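Local coordinates for competence protein PILN (Thermus thermophilus, PDB 4BHQ) that probably helps build the inner-membrane platform from which type IV pilus assembly starts, through a periplasmic domain that dimerises, at residues A58-I61 with N62-R66; G95-G99 with K100-V104; A117-R120 with F121-F125. One frame throughout, in Å; residues are numbered along the deposited sequence.

In the fold
Starting from the N terminus, contact 1 comes first, where helix 53-63 runs out and the chain leaves for strand 73-82. Contact 2 follows helix 85-93: residues 95-99 curl into a tight turn that delivers the chain to strand 102-112. That strand leads on to helix 115-124, nearly all of which, with Phe125 just beyond it, makes up contact 3. The three are strictly in series, with neither nesting nor crossing, and each bridges neighbouring residues of one continuous segment. Contacts 1 and 2 lie on opposite sides of the chain's centre, their own centres about 27 Å apart. Between subunits, contacts 1 and 3 meet: Phe60 and Gln63 reach Phe125 and Ala124 of the second subunit.

Contact 1. Residues A58-I61 with N62-R66; sequences AAFI and NQIPR
The C-terminal end of helix 53-63 is held by main-chain bonds that change character over its last turn. Asn62 N donates to Ala58 O at 2.9 Å in a regular i to i+4 bond, whereas the next two amides shift grip. Gln63 N makes weak bonds to both Ala59 O and Phe60 O; Ile64 N bonds Ile61 O at 3.3 Å, from above the carbonyl plane, and Phe60 O only weakly. A water donates to Ala59 O (2.7 Å) and to Gln63 OE1 (2.9 Å), tying that side chain back to the helix, while Gln63 NE2 is hydrogen-bonded to Ala124 O of the second subunit.

On the apolar side, Ile64 CD1 meets Phe60 CE2 at 4.0 Å, reaching the ring obliquely. With CG opposite the backbone N (chi1 168°), the Phe60 ring stands where it meets this methyl; it also stacks with Phe106 of the second subunit. Asn62 swings its amide beside Ala58 O, yet ND2 bonds Leu75 O of strand 73-82. A leucine here would probably leave that strand carbonyl without its side-chain donor and weaken the tie between helix and strand. Past Pro65 the Arg66 side chain bends back, and NE donates to Ile64 O at 3.0 Å, with the oxygen in the guanidinium plane. This passage from i+4 to i+3 bonding is characteristic of the last turn of an alpha helix, here at the dimer interface.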
loop_
_atom_site.group_PDB
_atom_site.type_symbol
_atom_site.label_atom_id
_atom_site.label_comp_id
_atom_site.label_asym_id
_atom_site.label_seq_id
_atom_site.Cartn_x
_atom_site.Cartn_y
_atom_site.Cartn_z
ATOM N N ALA A 58 0.419 -5.841 1.245
ATOM C CA ALA A 58 -1.082 -5.823 1.437
ATOM C C ALA A 58 -1.434 -5.509 2.902
ATOM O O ALA A 58 -2.309 -4.720 3.167
ATOM C CB ALA A 58 -1.702 -7.214 1.024
ATOM N N ALA A 59 -0.748 -6.176 3.845
ATOM C CA ALA A 59 -1.030 -5.977 5.256
ATOM C C ALA A 59 -0.772 -4.522 5.673
ATOM O O ALA A 59 -1.554 -3.942 6.424
ATOM C CB ALA A 59 -0.109 -6.912 6.135
ATOM N N PHE A 60 0.332 -3.957 5.207
ATOM C CA PHE A 60 0.648 -2.525 5.506
ATOM C C PHE A 60 -0.446 -1.618 5.011
ATOM O O PHE A 60 -0.940 -0.724 5.731
ATOM C CB PHE A 60 1.994 -2.137 4.807
ATOM C CG PHE A 60 2.249 -0.633 4.824
ATOM C CD1 PHE A 60 2.528 0.033 6.050
ATOM C CD2 PHE A 60 2.093 0.126 3.670
ATOM C CE1 PHE A 60 2.682 1.450 6.077
ATOM C CE2 PHE A 60 2.258 1.504 3.700
ATOM C CZ PHE A 60 2.552 2.167 4.914
ATOM N N ILE A 61 -0.885 -1.834 3.758
ATOM C CA ILE A 61 -1.959 -1.017 3.202
ATOM C C ILE A 61 -3.266 -1.168 3.977
ATOM O O ILE A 61 -3.929 -0.182 4.255
ATOM C CB ILE A 61 -2.173 -1.336 1.715
ATOM C CG1 ILE A 61 -0.856 -0.893 0.932
ATOM C CG2 ILE A 61 -3.427 -0.550 1.218
ATOM C CD1 ILE A 61 -0.818 -1.352 -0.538
ATOM N N ASN A 62 -3.595 -2.395 4.387
ATOM C CA ASN A 62 -4.806 -2.607 5.143
ATOM C C ASN A 62 -4.744 -1.968 6.526
ATOM O O ASN A 62 -5.804 -1.734 7.151
ATOM C CB ASN A 62 -5.058 -4.130 5.340
ATOM C CG ASN A 62 -5.436 -4.834 4.062
ATOM O OD1 ASN A 62 -5.828 -4.197 3.060
ATOM N ND2 ASN A 62 -5.247 -6.137 4.043
ATOM N N GLN A 63 -3.519 -1.724 7.038
ATOM C CA GLN A 63 -3.386 -1.111 8.389
ATOM C C GLN A 63 -3.594 0.419 8.401
ATOM O O GLN A 63 -3.820 1.048 9.462
ATOM C CB GLN A 63 -2.041 -1.506 8.979
ATOM C CG GLN A 63 -1.947 -1.317 10.480
ATOM C CD GLN A 63 -2.908 -2.233 11.247
ATOM O OE1 GLN A 63 -3.345 -3.277 10.737
ATOM N NE2 GLN A 63 -3.203 -1.857 12.473
ATOM N N ILE A 64 -3.455 1.046 7.232
ATOM C CA ILE A 64 -3.618 2.485 7.126
ATOM C C ILE A 64 -5.028 2.850 7.532
ATOM O O ILE A 64 -5.962 2.333 7.005
ATOM C CB ILE A 64 -3.279 2.983 5.697
ATOM C CG1 ILE A 64 -1.799 2.710 5.369
ATOM C CG2 ILE A 64 -3.608 4.462 5.558
ATOM C CD1 ILE A 64 -1.478 2.992 3.911
ATOM N N PRO A 65 -5.193 3.766 8.529
ATOM C CA PRO A 65 -6.554 3.912 9.080
ATOM C C PRO A 65 -7.457 4.650 8.173
ATOM O O PRO A 65 -7.010 5.622 7.514
ATOM C CB PRO A 65 -6.334 4.705 10.425
ATOM C CG PRO A 65 -5.020 5.438 10.169
ATOM C CD PRO A 65 -4.187 4.514 9.328
ATOM N N ARG A 66 -8.734 4.220 8.110
ATOM C CA ARG A 66 -9.737 4.996 7.367
ATOM C C ARG A 66 -10.765 5.491 8.429
ATOM O O ARG A 66 -10.826 4.950 9.542
ATOM C CB ARG A 66 -10.438 4.187 6.218
ATOM C CG ARG A 66 -9.697 2.973 5.637
ATOM C CD ARG A 66 -8.422 3.355 4.938
ATOM N NE ARG A 66 -7.630 2.184 4.465
ATOM C CZ ARG A 66 -7.830 1.611 3.299
ATOM N NH1 ARG A 66 -8.774 2.050 2.525
ATOM N NH2 ARG A 66 -7.105 0.604 2.899
HETATM O O HOH W 1 -3.075 -4.979 8.425
#

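Contact 2. Residues G95-G99 with K100-V104; sequences GTYDG and KRIRV
Lys100 and Tyr97 carry most of this turn, with Gly99 between them. The amide of Lys100 donates to Tyr97 O at 3.0 Å (N-H...O angle 155°), approaching from above the carbonyl plane. The same oxygen is flanked by the lysine side chain, whose CG comes within 3.2 Å of Tyr97 O while CB lies 3.4 Å from it. With CG anti to the carbonyl carbon (chi1 -50°) and the rest extended, the lysine carries its ammonium group away from the turn to Phe131 O, where NZ is hydrogen-bonded.

One bond earlier, Gly99 N donates to Thr96 O. These two successive i to i+3 bonds wind the backbone through positive phi at Tyr97, Asp98 and Gly99, giving a short left-handed helical turn; glycine suits the last of those positions. The winding comes just after Gly95, whose Schellman motif ends the preceding helix, and it feeds the chain into strand 102-112 of the four-stranded antiparallel sheet. Further on, Arg103 and Val104 together face Val155 in a classic beta bulge.

The tyrosine ring reaches past the turn to Ile102. Ile102 CG1 lies 3.5 Å from Tyr97 CD2, at a slant to the ring, and the two side chains cross at about a right angle. Thr96 CG2 sits over one ring face, offset toward its rim. At the far end of the ring Tyr97 OH is hydrogen-bonded to Glu105 OE2 in strand 102-112.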
loop_
_atom_site.group_PDB
_atom_site.type_symbol
_atom_site.label_atom_id
_atom_site.label_comp_id
_atom_site.label_asym_id
_atom_site.label_seq_id
_atom_site.Cartn_x
_atom_site.Cartn_y
_atom_site.Cartn_z
ATOM N N GLY A 95 -4.643 -1.655 -26.497
ATOM C CA GLY A 95 -5.758 -0.929 -25.844
ATOM C C GLY A 95 -5.962 -1.173 -24.351
ATOM O O GLY A 95 -6.817 -0.560 -23.738
ATOM N N THR A 96 -5.163 -2.058 -23.751
ATOM C CA THR A 96 -5.215 -2.262 -22.316
ATOM C C THR A 96 -4.933 -0.922 -21.586
ATOM O O THR A 96 -4.145 -0.099 -22.066
ATOM C CB THR A 96 -4.229 -3.345 -21.851
ATOM O OG1 THR A 96 -4.324 -4.496 -22.709
ATOM C CG2 THR A 96 -4.599 -3.784 -20.459
ATOM N N TYR A 97 -5.582 -0.719 -20.438
ATOM C CA TYR A 97 -5.377 0.496 -19.654
ATOM C C TYR A 97 -5.619 1.731 -20.533
ATOM O O TYR A 97 -4.890 2.730 -20.421
ATOM C CB TYR A 97 -3.949 0.547 -19.067
ATOM C CG TYR A 97 -3.575 -0.639 -18.179
ATOM C CD1 TYR A 97 -4.435 -1.069 -17.118
ATOM C CD2 TYR A 97 -2.470 -1.393 -18.473
ATOM C CE1 TYR A 97 -4.097 -2.198 -16.315
ATOM C CE2 TYR A 97 -2.114 -2.489 -17.694
ATOM C CZ TYR A 97 -2.924 -2.867 -16.601
ATOM O OH TYR A 97 -2.497 -3.946 -15.910
ATOM N N ASP A 98 -6.641 1.642 -21.392
ATOM C CA ASP A 98 -7.070 2.728 -22.300
ATOM C C ASP A 98 -5.950 3.263 -23.114
ATOM O O ASP A 98 -5.897 4.467 -23.350
ATOM C CB ASP A 98 -7.698 3.921 -21.560
ATOM C CG ASP A 98 -9.076 3.591 -20.993
ATOM O OD1 ASP A 98 -9.696 2.562 -21.369
ATOM O OD2 ASP A 98 -9.551 4.367 -20.149
ATOM N N GLY A 99 -5.013 2.405 -23.476
ATOM C CA GLY A 99 -3.891 2.825 -24.310
ATOM C C GLY A 99 -2.876 3.748 -23.689
ATOM O O GLY A 99 -1.960 4.198 -24.365
ATOM N N LYS A 100 -2.974 3.999 -22.386
ATOM C CA LYS A 100 -1.875 4.648 -21.679
ATOM C C LYS A 100 -0.619 3.768 -21.695
ATOM O O LYS A 100 -0.720 2.533 -21.716
ATOM C CB LYS A 100 -2.276 4.955 -20.259
ATOM C CG LYS A 100 -3.591 5.667 -20.158
ATOM C CD LYS A 100 -3.958 5.919 -18.718
ATOM C CE LYS A 100 -5.401 6.426 -18.678
ATOM N NZ LYS A 100 -5.687 7.204 -17.448
ATOM N N ARG A 101 0.544 4.397 -21.749
ATOM C CA ARG A 101 1.755 3.653 -21.732
ATOM C C ARG A 101 2.241 3.571 -20.273
ATOM O O ARG A 101 2.761 4.522 -19.671
ATOM C CB ARG A 101 2.849 4.135 -22.717
ATOM C CG ARG A 101 4.159 3.339 -22.553
ATOM C CD ARG A 101 5.164 3.436 -23.729
ATOM N NE ARG A 101 4.579 3.247 -25.075
ATOM C CZ ARG A 101 5.250 3.406 -26.216
ATOM N NH1 ARG A 101 6.539 3.746 -26.206
ATOM N NH2 ARG A 101 4.631 3.243 -27.383
ATOM N N ILE A 102 2.100 2.346 -19.774
ATOM C CA ILE A 102 2.292 2.002 -18.407
ATOM C C ILE A 102 3.751 1.770 -18.168
ATOM O O ILE A 102 4.457 1.192 -18.996
ATOM C CB ILE A 102 1.403 0.760 -18.083
ATOM C CG1 ILE A 102 -0.057 1.154 -18.262
ATOM C CG2 ILE A 102 1.596 0.233 -16.686
ATOM C CD1 ILE A 102 -0.365 2.439 -17.562
ATOM N N ARG A 103 4.200 2.170 -16.989
ATOM C CA ARG A 103 5.574 1.920 -16.585
ATOM C C ARG A 103 5.667 0.785 -15.507
ATOM O O ARG A 103 6.582 -0.035 -15.497
ATOM C CB ARG A 103 6.131 3.257 -16.117
ATOM C CG ARG A 103 7.596 3.206 -15.743
ATOM C CD ARG A 103 8.444 2.913 -16.973
ATOM N NE ARG A 103 9.851 2.754 -16.616
ATOM C CZ ARG A 103 10.725 2.027 -17.292
ATOM N NH1 ARG A 103 10.361 1.368 -18.389
ATOM N NH2 ARG A 103 11.966 1.956 -16.860
ATOM N N VAL A 104 4.691 0.765 -14.599
ATOM C CA VAL A 104 4.650 -0.236 -13.558
ATOM C C VAL A 104 3.254 -0.887 -13.462
ATOM O O VAL A 104 2.236 -0.225 -13.609
ATOM C CB VAL A 104 5.044 0.379 -12.183
ATOM C CG1 VAL A 104 4.642 -0.535 -11.068
ATOM C CG2 VAL A 104 6.589 0.589 -12.142
HETATM O O HOH W 2 -1.517 0.187 -21.935
#

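Contact 3. Residues A117-R120 with F121-F125; sequences ALVR and FIRAF
Val119 and Arg123, one turn apart on helix 115-124, lie side by side and point the same way. Residues 117-124 make up most of this helix, which joins strands 102-112 and 131-141 and packs by its apolar side on the antiparallel sheet. Arg123 can be followed outward. Arg123 CB is 3.5 Å from Val119 O, and Arg123 CG 3.4 Å from it. Arg123 CD moves beyond that oxygen to within 4.1 Å of Val119 CG1. From there NE continues over the methyl, and Arg123 CZ stops 3.5 Å from Val119 CG1, which sits beneath the centre of one guanidinium face. At the tip, Arg123 NH1 and NH2 lie over Val119 CG1, at 3.9 and 3.8 Å. With CG anti to the carbonyl carbon (chi1 -75°) and the chain stretched from CG to NE, the arginine lies back along the helix, and the methyl packs against the guanidinium face without taking up any of its N-H groups.

Underneath run four i to i+4 backbone bonds, donated by the amides of Phe121, Ile122, Arg123 and Ala124. The straightest is Ile122 N to Leu118 O, 2.9 Å long with an N-H...O angle of 168°.

On the side facing the sheet, Leu118 and Ile122 touch strand 131-141 at Ala138 and Ile133 respectively. Phe121 turns its ring to Phe149, with Phe125 CE2 over one face, offset toward the rim. Arg120 bends at chi3, with Ala117 N over one face of its guanidinium, off-centre, and NH2 in a salt bridge with Glu72. Where the paired aliphatic side chains cross at a slant, Leu118 CG lies 4.0 Å from Ile122 CD1.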
loop_
_atom_site.group_PDB
_atom_site.type_symbol
_atom_site.label_atom_id
_atom_site.label_comp_id
_atom_site.label_asym_id
_atom_site.label_seq_id
_atom_site.Cartn_x
_atom_site.Cartn_y
_atom_site.Cartn_z
ATOM N N ALA A 117 -18.655 -1.312 -2.862
ATOM C CA ALA A 117 -17.234 -1.019 -2.471
ATOM C C ALA A 117 -16.279 -1.417 -3.591
ATOM O O ALA A 117 -15.342 -0.715 -3.919
ATOM C CB ALA A 117 -16.920 -1.819 -1.232
ATOM N N LEU A 118 -16.571 -2.563 -4.229
ATOM C CA LEU A 118 -15.737 -3.042 -5.365
ATOM C C LEU A 118 -15.815 -2.056 -6.546
ATOM O O LEU A 118 -14.796 -1.673 -7.145
ATOM C CB LEU A 118 -16.220 -4.447 -5.801
ATOM C CG LEU A 118 -15.500 -5.006 -7.037
ATOM C CD1 LEU A 118 -13.981 -5.015 -6.830
ATOM C CD2 LEU A 118 -16.056 -6.407 -7.276
ATOM N N VAL A 119 -17.027 -1.636 -6.867
ATOM C CA VAL A 119 -17.195 -0.652 -7.957
ATOM C C VAL A 119 -16.480 0.674 -7.662
ATOM O O VAL A 119 -15.797 1.218 -8.528
ATOM C CB VAL A 119 -18.720 -0.382 -8.222
ATOM C CG1 VAL A 119 -18.885 0.773 -9.146
ATOM C CG2 VAL A 119 -19.372 -1.628 -8.801
ATOM N N ARG A 120 -16.614 1.182 -6.447
ATOM C CA ARG A 120 -15.823 2.404 -6.060
ATOM C C ARG A 120 -14.309 2.220 -6.191
ATOM O O ARG A 120 -13.604 3.126 -6.628
ATOM C CB ARG A 120 -16.135 2.818 -4.622
ATOM C CG ARG A 120 -17.584 3.334 -4.425
ATOM C CD ARG A 120 -17.816 3.973 -3.033
ATOM N NE ARG A 120 -17.838 2.983 -1.943
ATOM C CZ ARG A 120 -18.972 2.439 -1.472
ATOM N NH1 ARG A 120 -20.160 2.776 -1.973
ATOM N NH2 ARG A 120 -18.950 1.562 -0.487
ATOM N N PHE A 121 -13.819 1.022 -5.858
ATOM C CA PHE A 121 -12.364 0.735 -5.941
ATOM C C PHE A 121 -11.967 0.748 -7.387
ATOM O O PHE A 121 -10.952 1.407 -7.782
ATOM C CB PHE A 121 -12.060 -0.658 -5.297
ATOM C CG PHE A 121 -10.586 -0.992 -5.251
ATOM C CD1 PHE A 121 -9.945 -1.584 -6.362
ATOM C CD2 PHE A 121 -9.821 -0.660 -4.113
ATOM C CE1 PHE A 121 -8.573 -1.887 -6.313
ATOM C CE2 PHE A 121 -8.449 -0.982 -4.037
ATOM C CZ PHE A 121 -7.817 -1.597 -5.144
ATOM N N ILE A 122 -12.737 0.037 -8.220
ATOM C CA ILE A 122 -12.393 -0.017 -9.641
ATOM C C ILE A 122 -12.405 1.390 -10.234
ATOM O O ILE A 122 -11.437 1.790 -10.944
ATOM C CB ILE A 122 -13.347 -0.920 -10.422
ATOM C CG1 ILE A 122 -13.189 -2.374 -9.970
ATOM C CG2 ILE A 122 -13.088 -0.788 -11.927
ATOM C CD1 ILE A 122 -14.307 -3.282 -10.481
ATOM N N ARG A 123 -13.444 2.152 -9.935
ATOM C CA ARG A 123 -13.600 3.504 -10.572
ATOM C C ARG A 123 -12.492 4.452 -10.139
ATOM O O ARG A 123 -12.104 5.307 -10.910
ATOM C CB ARG A 123 -14.970 4.143 -10.230
ATOM C CG ARG A 123 -16.106 3.492 -11.033
ATOM C CD ARG A 123 -17.450 4.226 -10.824
ATOM N NE ARG A 123 -18.609 3.555 -11.454
ATOM C CZ ARG A 123 -19.878 3.623 -11.002
ATOM N NH1 ARG A 123 -20.201 4.350 -9.927
ATOM N NH2 ARG A 123 -20.849 2.957 -11.627
ATOM N N ALA A 124 -11.989 4.306 -8.891
ATOM C CA ALA A 124 -10.857 5.181 -8.457
ATOM C C ALA A 124 -9.730 5.094 -9.435
ATOM O O ALA A 124 -8.982 6.052 -9.628
ATOM C CB ALA A 124 -10.339 4.784 -7.042
ATOM N N PHE A 125 -9.516 3.901 -10.034
ATOM C CA PHE A 125 -8.359 3.779 -10.921
ATOM C C PHE A 125 -8.673 4.090 -12.401
ATOM O O PHE A 125 -7.824 3.951 -13.258
ATOM C CB PHE A 125 -7.740 2.372 -10.761
ATOM C CG PHE A 125 -7.088 2.199 -9.408
ATOM C CD1 PHE A 125 -5.815 2.696 -9.171
ATOM C CD2 PHE A 125 -7.820 1.658 -8.326
ATOM C CE1 PHE A 125 -5.220 2.544 -7.898
ATOM C CE2 PHE A 125 -7.240 1.516 -7.083
ATOM C CZ PHE A 125 -5.959 1.981 -6.842
#